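Local coordinates for lantibiotic dehydratase (Microbispora corallina, PDB 5EHK), which probably dehydrates serine and threonine residues of the NAI-107 precursor peptide in a tRNA-dependent reaction during lantibiotic biosynthesis, at residues 726-731 / 735-740; 762-767 / 780-785; 128-133 / 742-747. All coordinates share one frame; numbering follows the deposited sequence.

Contact 1 (726-731 / 735-740); sequences RVLAVS and RLLLDL
Val-727 and Leu-738 form the regular hydrogen-bonded pair of an antiparallel beta hairpin, strands 726-730 and 735-739, joined by a short turn in the dehydratase N-terminal family region. The strand directions differ by 156°. Leu-738 N gives Val-727 O a nearly linear bond of 2.9 Å (176° at the hydrogen), and Val-727 N returns one of 3.1 Å to Leu-738 O. Farther toward the turn the ladder is less regular: Ala-729 N still reaches Leu-736 O at 2.7 Å, but the return bond from Leu-736 N is weak and bent.

Alternation sorts the side chains. Val-727, Ala-729, Leu-736 and Leu-738 share one face, where buried aliphatic groups suit the helices packed on it. Ala-729 is small enough for its CB to pack directly against its diagonal neighbour, 4.1 Å from Leu-738 CD1. Beyond the last pair, Leu-740 crosses Val-727 at about a right angle, its CG 4.1 Å from Val-727 CG2. The other face carries Arg-726, Leu-728, Leu-737 and Asp-739. Leu-728 has CG anti to its backbone N (chi1 -166°), which lays CD1 over the opposite strand, 4.0 Å from Leu-737 CD2. Arg-726 meets Asp-739 through its aliphatic stem, Arg-726 CG lying 3.8 Å from Asp-739 OD2, whereas Arg-726 NE stays 4.8 Å from that oxygen, too far for a salt bridge. Asp-739 instead pairs with Arg-725, while Arg-726 has a long, weak ion pair with Asp-767.

Strand 726-730 is also bonded along its other edge to strand 760-763, through Leu-728 with Gln-762 and Val-730 with Ile-760. Helices 119-138 and 743-755 cover the Leu-736 and Leu-738 face, so the hairpin extends the sheet along one edge and is roofed by helices.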
# COMPACT_ATOMS: atom_id res chain seq x y z
N ARG A 726 11.31 -41.52 -4.62
CA ARG A 726 11.98 -40.58 -5.52
C ARG A 726 11.26 -39.24 -5.57
O ARG A 726 10.02 -39.17 -5.74
CB ARG A 726 12.17 -41.15 -6.93
CG ARG A 726 13.29 -42.18 -7.06
CD ARG A 726 13.09 -43.06 -8.28
NE ARG A 726 11.88 -43.87 -8.15
CZ ARG A 726 11.41 -44.70 -9.09
NH1 ARG A 726 12.03 -44.81 -10.25
NH2 ARG A 726 10.31 -45.39 -8.85
N VAL A 727 12.04 -38.17 -5.43
CA VAL A 727 11.50 -36.83 -5.46
C VAL A 727 12.40 -35.94 -6.31
O VAL A 727 13.58 -36.23 -6.50
CB VAL A 727 11.34 -36.22 -4.05
CG1 VAL A 727 10.28 -36.98 -3.26
CG2 VAL A 727 12.65 -36.23 -3.32
N LEU A 728 11.80 -34.89 -6.85
CA LEU A 728 12.56 -33.81 -7.44
C LEU A 728 12.64 -32.73 -6.36
O LEU A 728 11.61 -32.28 -5.84
CB LEU A 728 11.82 -33.28 -8.66
CG LEU A 728 12.55 -32.37 -9.65
CD1 LEU A 728 13.80 -33.04 -10.24
CD2 LEU A 728 11.60 -31.91 -10.75
N ALA A 729 13.87 -32.36 -5.99
CA ALA A 729 14.10 -31.28 -5.03
C ALA A 729 14.25 -29.96 -5.79
O ALA A 729 15.22 -29.77 -6.52
CB ALA A 729 15.32 -31.55 -4.17
N VAL A 730 13.26 -29.09 -5.64
CA VAL A 730 13.18 -27.87 -6.45
C VAL A 730 13.40 -26.57 -5.67
O VAL A 730 12.77 -26.33 -4.64
CB VAL A 730 11.80 -27.76 -7.16
CG1 VAL A 730 11.73 -26.50 -8.03
CG2 VAL A 730 11.53 -28.99 -8.02
N SER A 731 14.30 -25.74 -6.17
CA SER A 731 14.35 -24.34 -5.78
C SER A 731 14.44 -23.45 -7.02
O SER A 731 14.12 -23.89 -8.12
CB SER A 731 15.52 -24.06 -4.85
OG SER A 731 16.40 -23.13 -5.45
N ARG A 735 16.96 -28.07 -9.90
CA ARG A 735 16.10 -29.22 -10.01
C ARG A 735 17.02 -30.33 -9.54
O ARG A 735 18.16 -30.43 -10.00
CB ARG A 735 15.72 -29.43 -11.47
CG ARG A 735 14.81 -28.35 -12.05
CD ARG A 735 14.70 -28.50 -13.56
NE ARG A 735 13.76 -27.54 -14.15
CZ ARG A 735 14.04 -26.26 -14.39
NH1 ARG A 735 15.24 -25.76 -14.10
NH2 ARG A 735 13.13 -25.47 -14.93
N LEU A 736 16.56 -31.16 -8.62
CA LEU A 736 17.44 -32.20 -8.08
C LEU A 736 16.73 -33.55 -7.90
O LEU A 736 15.94 -33.74 -6.97
CB LEU A 736 18.09 -31.73 -6.78
CG LEU A 736 19.49 -32.27 -6.54
CD1 LEU A 736 20.32 -32.15 -7.80
CD2 LEU A 736 20.16 -31.53 -5.37
N LEU A 737 17.01 -34.47 -8.83
CA LEU A 737 16.42 -35.81 -8.81
C LEU A 737 17.12 -36.62 -7.74
O LEU A 737 18.30 -36.96 -7.87
CB LEU A 737 16.64 -36.50 -10.16
CG LEU A 737 15.57 -37.44 -10.71
CD1 LEU A 737 14.75 -38.06 -9.59
CD2 LEU A 737 14.66 -36.71 -11.67
N LEU A 738 16.38 -36.96 -6.69
CA LEU A 738 16.98 -37.68 -5.57
C LEU A 738 16.25 -38.99 -5.34
O LEU A 738 15.02 -39.04 -5.34
CB LEU A 738 16.97 -36.85 -4.28
CG LEU A 738 17.70 -35.50 -4.20
CD1 LEU A 738 17.38 -34.86 -2.86
CD2 LEU A 738 19.21 -35.63 -4.42
N ASP A 739 17.02 -40.06 -5.16
CA ASP A 739 16.47 -41.30 -4.66
C ASP A 739 16.64 -41.36 -3.13
O ASP A 739 17.76 -41.48 -2.63
CB ASP A 739 17.18 -42.47 -5.35
CG ASP A 739 16.43 -43.78 -5.21
OD1 ASP A 739 15.98 -44.10 -4.08
OD2 ASP A 739 16.23 -44.46 -6.23
N LEU A 740 15.51 -41.32 -2.40
CA LEU A 740 15.58 -41.22 -0.94
C LEU A 740 15.84 -42.56 -0.24
O LEU A 740 15.87 -42.62 0.99
CB LEU A 740 14.33 -40.57 -0.35
CG LEU A 740 14.10 -39.10 -0.71
CD1 LEU A 740 13.04 -38.46 0.19
CD2 LEU A 740 15.41 -38.33 -0.68

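Contact 2 (762-767 / 780-785); sequences QQVAGD and PGHLAE
The imidazole of His-782 is met obliquely from across the contact by Val-764, whose CG1 lies 3.8 Å from His-782 CD2. One face of the ring rests against its own neighbour, Leu-783, whose CG stands 3.4 Å above the plane of the His-782 ring and off-centre toward the rim. It is thus a carbon of the ring that meets the valine methyl, a van der Waals contact in which the ring nitrogens have no role. His-782 has CG set between its backbone N and carbonyl carbon (chi1 69°), which brings CD2 to the valine. Its CB points toward the other segment, and His-782 CB lies 3.3 Å from Ala-765 O and 4.2 Å from Ala-765 CB.

Each segment contains a tight turn, one just after strand 760-763 and the other just before strand 785-792. In the first, Asp-767 N bonds to Val-764 O at 3.1 Å, closing a type II beta turn with Ala-765 and Gly-766 at its corners. Gly-766 takes a positive phi of 100°, where a CB would press against the carbonyl oxygen of Ala-765; glycine, having none, fits that corner. The second turn is closed by a longer bond, Leu-783 N to Pro-780 O at 3.3 Å, with Gly-781 and His-782 at the corners of a type I turn.

Val-764 and Ala-765 are buried, and their short apolar side chains allow the turn to approach the imidazole closely. Leu-772, from the long connection between the turns, also touches His-782. Past the second turn the chain enters strand 785-792, where Glu-785 forms a salt bridge with Arg-15 and its backbone pairs with the same residue.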
# COMPACT_ATOMS: atom_id res chain seq x y z
N GLN A 762 9.04 -32.38 -5.45
CA GLN A 762 8.04 -32.73 -6.44
C GLN A 762 8.04 -34.23 -6.75
O GLN A 762 9.10 -34.89 -6.82
CB GLN A 762 8.26 -31.95 -7.73
CG GLN A 762 7.49 -30.65 -7.83
CD GLN A 762 7.83 -29.88 -9.11
OE1 GLN A 762 8.22 -30.46 -10.14
NE2 GLN A 762 7.72 -28.55 -9.05
N GLN A 763 6.84 -34.77 -6.92
CA GLN A 763 6.70 -36.10 -7.45
C GLN A 763 7.18 -36.09 -8.89
O GLN A 763 6.75 -35.24 -9.68
CB GLN A 763 5.27 -36.60 -7.35
CG GLN A 763 5.12 -38.04 -7.82
CD GLN A 763 3.76 -38.64 -7.50
OE1 GLN A 763 2.72 -37.97 -7.59
NE2 GLN A 763 3.77 -39.93 -7.13
N VAL A 764 8.08 -37.02 -9.21
CA VAL A 764 8.63 -37.19 -10.55
C VAL A 764 7.57 -37.53 -11.59
O VAL A 764 6.67 -38.33 -11.33
CB VAL A 764 9.68 -38.28 -10.53
CG1 VAL A 764 10.30 -38.47 -11.91
CG2 VAL A 764 10.75 -37.96 -9.51
N ALA A 765 7.69 -36.94 -12.77
CA ALA A 765 6.72 -37.14 -13.83
C ALA A 765 6.66 -38.62 -14.20
O ALA A 765 7.68 -39.21 -14.56
CB ALA A 765 7.11 -36.30 -15.06
N GLY A 766 5.48 -39.21 -14.08
CA GLY A 766 5.31 -40.60 -14.48
C GLY A 766 5.32 -41.58 -13.32
O GLY A 766 4.87 -42.71 -13.45
N ASP A 767 5.88 -41.16 -12.20
CA ASP A 767 5.98 -42.04 -11.04
C ASP A 767 4.60 -42.43 -10.50
O ASP A 767 4.38 -43.58 -10.13
CB ASP A 767 6.80 -41.36 -9.93
CG ASP A 767 7.28 -42.33 -8.88
OD1 ASP A 767 7.49 -43.52 -9.20
OD2 ASP A 767 7.45 -41.91 -7.71
N PRO A 780 12.74 -42.65 -21.53
CA PRO A 780 13.09 -41.60 -20.54
C PRO A 780 12.43 -40.21 -20.67
O PRO A 780 13.13 -39.20 -20.63
CB PRO A 780 14.61 -41.49 -20.71
CG PRO A 780 14.82 -41.72 -22.14
CD PRO A 780 13.83 -42.80 -22.52
N GLY A 781 11.11 -40.16 -20.78
CA GLY A 781 10.41 -38.91 -20.96
C GLY A 781 10.45 -37.98 -19.76
O GLY A 781 10.17 -36.79 -19.87
N HIS A 782 10.76 -38.52 -18.59
CA HIS A 782 10.76 -37.73 -17.36
C HIS A 782 12.09 -37.00 -17.15
O HIS A 782 12.20 -36.10 -16.32
CB HIS A 782 10.45 -38.64 -16.17
CG HIS A 782 11.55 -39.60 -15.85
ND1 HIS A 782 11.82 -40.70 -16.63
CD2 HIS A 782 12.44 -39.63 -14.83
CE1 HIS A 782 12.85 -41.36 -16.11
NE2 HIS A 782 13.24 -40.74 -15.02
N LEU A 783 13.09 -37.38 -17.93
CA LEU A 783 14.41 -36.79 -17.82
C LEU A 783 14.66 -35.86 -18.97
O LEU A 783 15.79 -35.42 -19.19
CB LEU A 783 15.48 -37.88 -17.91
CG LEU A 783 15.54 -38.94 -16.82
CD1 LEU A 783 16.86 -39.68 -16.96
CD2 LEU A 783 15.39 -38.30 -15.46
N ALA A 784 13.61 -35.56 -19.72
CA ALA A 784 13.77 -34.76 -20.91
C ALA A 784 12.71 -33.69 -20.91
O ALA A 784 11.55 -33.96 -20.57
CB ALA A 784 13.62 -35.62 -22.12
N GLU A 785 13.11 -32.48 -21.27
CA GLU A 785 12.18 -31.37 -21.38
C GLU A 785 11.91 -31.10 -22.85
O GLU A 785 12.83 -31.10 -23.67
CB GLU A 785 12.75 -30.12 -20.70
CG GLU A 785 11.96 -29.66 -19.47
CD GLU A 785 12.80 -28.81 -18.52
OE1 GLU A 785 13.62 -28.00 -19.01
OE2 GLU A 785 12.68 -28.99 -17.27

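Contact 3 (128-133 / 742-747); sequences ALLRYD and DAWHRV
The carbonyl oxygen of Asp-742 is gripped twice by Arg-746, once by the backbone N at 3.1 Å and once by the side-chain NE at 3.3 Å. The two donors arrive from opposite faces of the carbonyl plane, NE standing 59° out of it. Farther out, the same guanidinium makes a salt bridge with Asp-711. Asp-742 is the N-cap of helix 743-755: its OD1 accepts weak bonds from Trp-744 N and His-745 N, amides of the first turn that lack a helical carbonyl partner. Aspartate suits this place because its short carboxylate can fold back onto them, and its negative charge would also be welcome at the positive end of the helix dipole.

Across the contact, Leu-130 carries the packing from helix 119-138. Its CG swings away from its own N, to lie beside the carbonyl carbon (chi1 -178°), and the side chain touches that first turn with both methyls. Leu-130 CD2 lies 3.8 Å from Trp-744 O and 3.9 Å from Trp-744 CB, while Leu-130 CD1 comes 4.4 Å from His-745 CD2. The imidazole of His-745 is also engaged by strand 735-739, its ND1 accepting from Asp-739 N.

Leu-130 offers no polar group and packs against backbone and side-chain atoms of the first turn, so the join rests on van der Waals fit rather than on directional bonds.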
# COMPACT_ATOMS: atom_id res chain seq x y z
N ALA A 128 29.86 -32.09 -3.72
CA ALA A 128 29.93 -31.29 -4.94
C ALA A 128 29.94 -32.21 -6.16
O ALA A 128 29.21 -31.99 -7.12
CB ALA A 128 31.17 -30.42 -4.93
N LEU A 129 30.77 -33.25 -6.10
CA LEU A 129 30.88 -34.18 -7.22
C LEU A 129 29.57 -34.92 -7.44
O LEU A 129 29.15 -35.13 -8.57
CB LEU A 129 31.97 -35.20 -6.96
CG LEU A 129 32.06 -36.17 -8.13
CD1 LEU A 129 32.94 -35.60 -9.23
CD2 LEU A 129 32.55 -37.53 -7.66
N LEU A 130 28.91 -35.26 -6.33
CA LEU A 130 27.64 -35.97 -6.38
C LEU A 130 26.58 -35.13 -7.07
O LEU A 130 25.75 -35.66 -7.80
CB LEU A 130 27.19 -36.35 -4.97
CG LEU A 130 25.89 -37.14 -4.83
CD1 LEU A 130 25.97 -38.44 -5.60
CD2 LEU A 130 25.59 -37.40 -3.36
N ARG A 131 26.60 -33.83 -6.82
CA ARG A 131 25.67 -32.91 -7.47
C ARG A 131 25.88 -32.95 -8.96
O ARG A 131 24.91 -32.93 -9.73
CB ARG A 131 25.86 -31.49 -6.94
CG ARG A 131 25.47 -31.33 -5.50
CD ARG A 131 25.80 -29.94 -5.01
NE ARG A 131 25.67 -29.88 -3.56
CZ ARG A 131 24.50 -29.73 -2.93
NH1 ARG A 131 23.38 -29.61 -3.64
NH2 ARG A 131 24.47 -29.69 -1.61
N TYR A 132 27.14 -32.94 -9.38
CA TYR A 132 27.50 -32.98 -10.80
C TYR A 132 27.19 -34.33 -11.48
O TYR A 132 26.89 -34.38 -12.67
CB TYR A 132 28.98 -32.62 -10.98
CG TYR A 132 29.29 -31.14 -10.79
CD1 TYR A 132 28.55 -30.15 -11.44
CD2 TYR A 132 30.32 -30.73 -9.94
CE1 TYR A 132 28.84 -28.81 -11.26
CE2 TYR A 132 30.61 -29.40 -9.76
CZ TYR A 132 29.87 -28.44 -10.42
OH TYR A 132 30.16 -27.12 -10.23
N ASP A 133 27.26 -35.42 -10.72
CA ASP A 133 26.98 -36.75 -11.26
C ASP A 133 25.49 -36.83 -11.54
O ASP A 133 25.07 -36.98 -12.69
CB ASP A 133 27.39 -37.82 -10.23
CG ASP A 133 27.40 -39.25 -10.79
OD1 ASP A 133 26.59 -39.59 -11.69
OD2 ASP A 133 28.23 -40.06 -10.30
N ASP A 742 18.57 -44.23 -1.40
CA ASP A 742 20.01 -44.04 -1.44
C ASP A 742 20.55 -43.26 -0.23
O ASP A 742 20.00 -42.24 0.16
CB ASP A 742 20.40 -43.34 -2.74
CG ASP A 742 21.88 -43.38 -2.99
OD1 ASP A 742 22.67 -43.15 -2.06
OD2 ASP A 742 22.26 -43.65 -4.14
N ALA A 743 21.63 -43.77 0.36
CA ALA A 743 22.21 -43.15 1.56
C ALA A 743 22.95 -41.85 1.23
O ALA A 743 22.88 -40.89 2.00
CB ALA A 743 23.14 -44.14 2.29
N TRP A 744 23.65 -41.82 0.10
CA TRP A 744 24.27 -40.59 -0.37
C TRP A 744 23.26 -39.48 -0.72
O TRP A 744 23.45 -38.32 -0.35
CB TRP A 744 25.15 -40.82 -1.60
CG TRP A 744 26.55 -41.31 -1.37
CD1 TRP A 744 27.12 -42.44 -1.88
CD2 TRP A 744 27.57 -40.67 -0.59
NE1 TRP A 744 28.43 -42.53 -1.47
CE2 TRP A 744 28.72 -41.46 -0.67
CE3 TRP A 744 27.61 -39.49 0.17
CZ2 TRP A 744 29.91 -41.13 -0.02
CZ3 TRP A 744 28.79 -39.16 0.81
CH2 TRP A 744 29.92 -39.98 0.71
N HIS A 745 22.19 -39.84 -1.44
CA HIS A 745 21.14 -38.88 -1.77
C HIS A 745 20.47 -38.37 -0.49
O HIS A 745 20.03 -37.21 -0.43
CB HIS A 745 20.11 -39.47 -2.73
CG HIS A 745 20.66 -39.76 -4.10
ND1 HIS A 745 19.85 -40.00 -5.19
CD2 HIS A 745 21.93 -39.89 -4.54
CE1 HIS A 745 20.59 -40.24 -6.25
NE2 HIS A 745 21.86 -40.19 -5.89
N ARG A 746 20.37 -39.21 0.53
CA ARG A 746 19.75 -38.80 1.79
C ARG A 746 20.56 -37.75 2.56
O ARG A 746 20.00 -36.99 3.35
CB ARG A 746 19.45 -40.01 2.68
CG ARG A 746 18.07 -40.61 2.47
CD ARG A 746 17.85 -41.77 3.40
NE ARG A 746 18.85 -42.81 3.18
CZ ARG A 746 18.97 -43.90 3.92
NH1 ARG A 746 18.15 -44.10 4.95
NH2 ARG A 746 19.91 -44.80 3.64
N VAL A 747 21.87 -37.72 2.36
CA VAL A 747 22.70 -36.72 3.02
C VAL A 747 22.80 -35.50 2.13
O VAL A 747 23.00 -34.40 2.61
CB VAL A 747 24.12 -37.23 3.37
CG1 VAL A 747 24.07 -38.67 3.89
CG2 VAL A 747 25.06 -37.11 2.17

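Contact 1 is the most extensive of the three, a backbone ladder with buried aliphatic residues on one face and partly exposed leucines and charged residues on the other. Contacts 2 and 3 are small side-chain packings, the former mostly buried, the latter partly so. Contact 1 links both: strand 726-730 neighbours the strand that runs into contact 2, while strand 735-739 leads through a short link into the helix of contact 3. Contacts 2 and 3 do not touch, their nearest atoms being about 10 Å apart. Sheet pairing thus relies on directional bonds, whereas the turn and helix contacts rely on van der Waals packing against methyls, ring carbons and backbone.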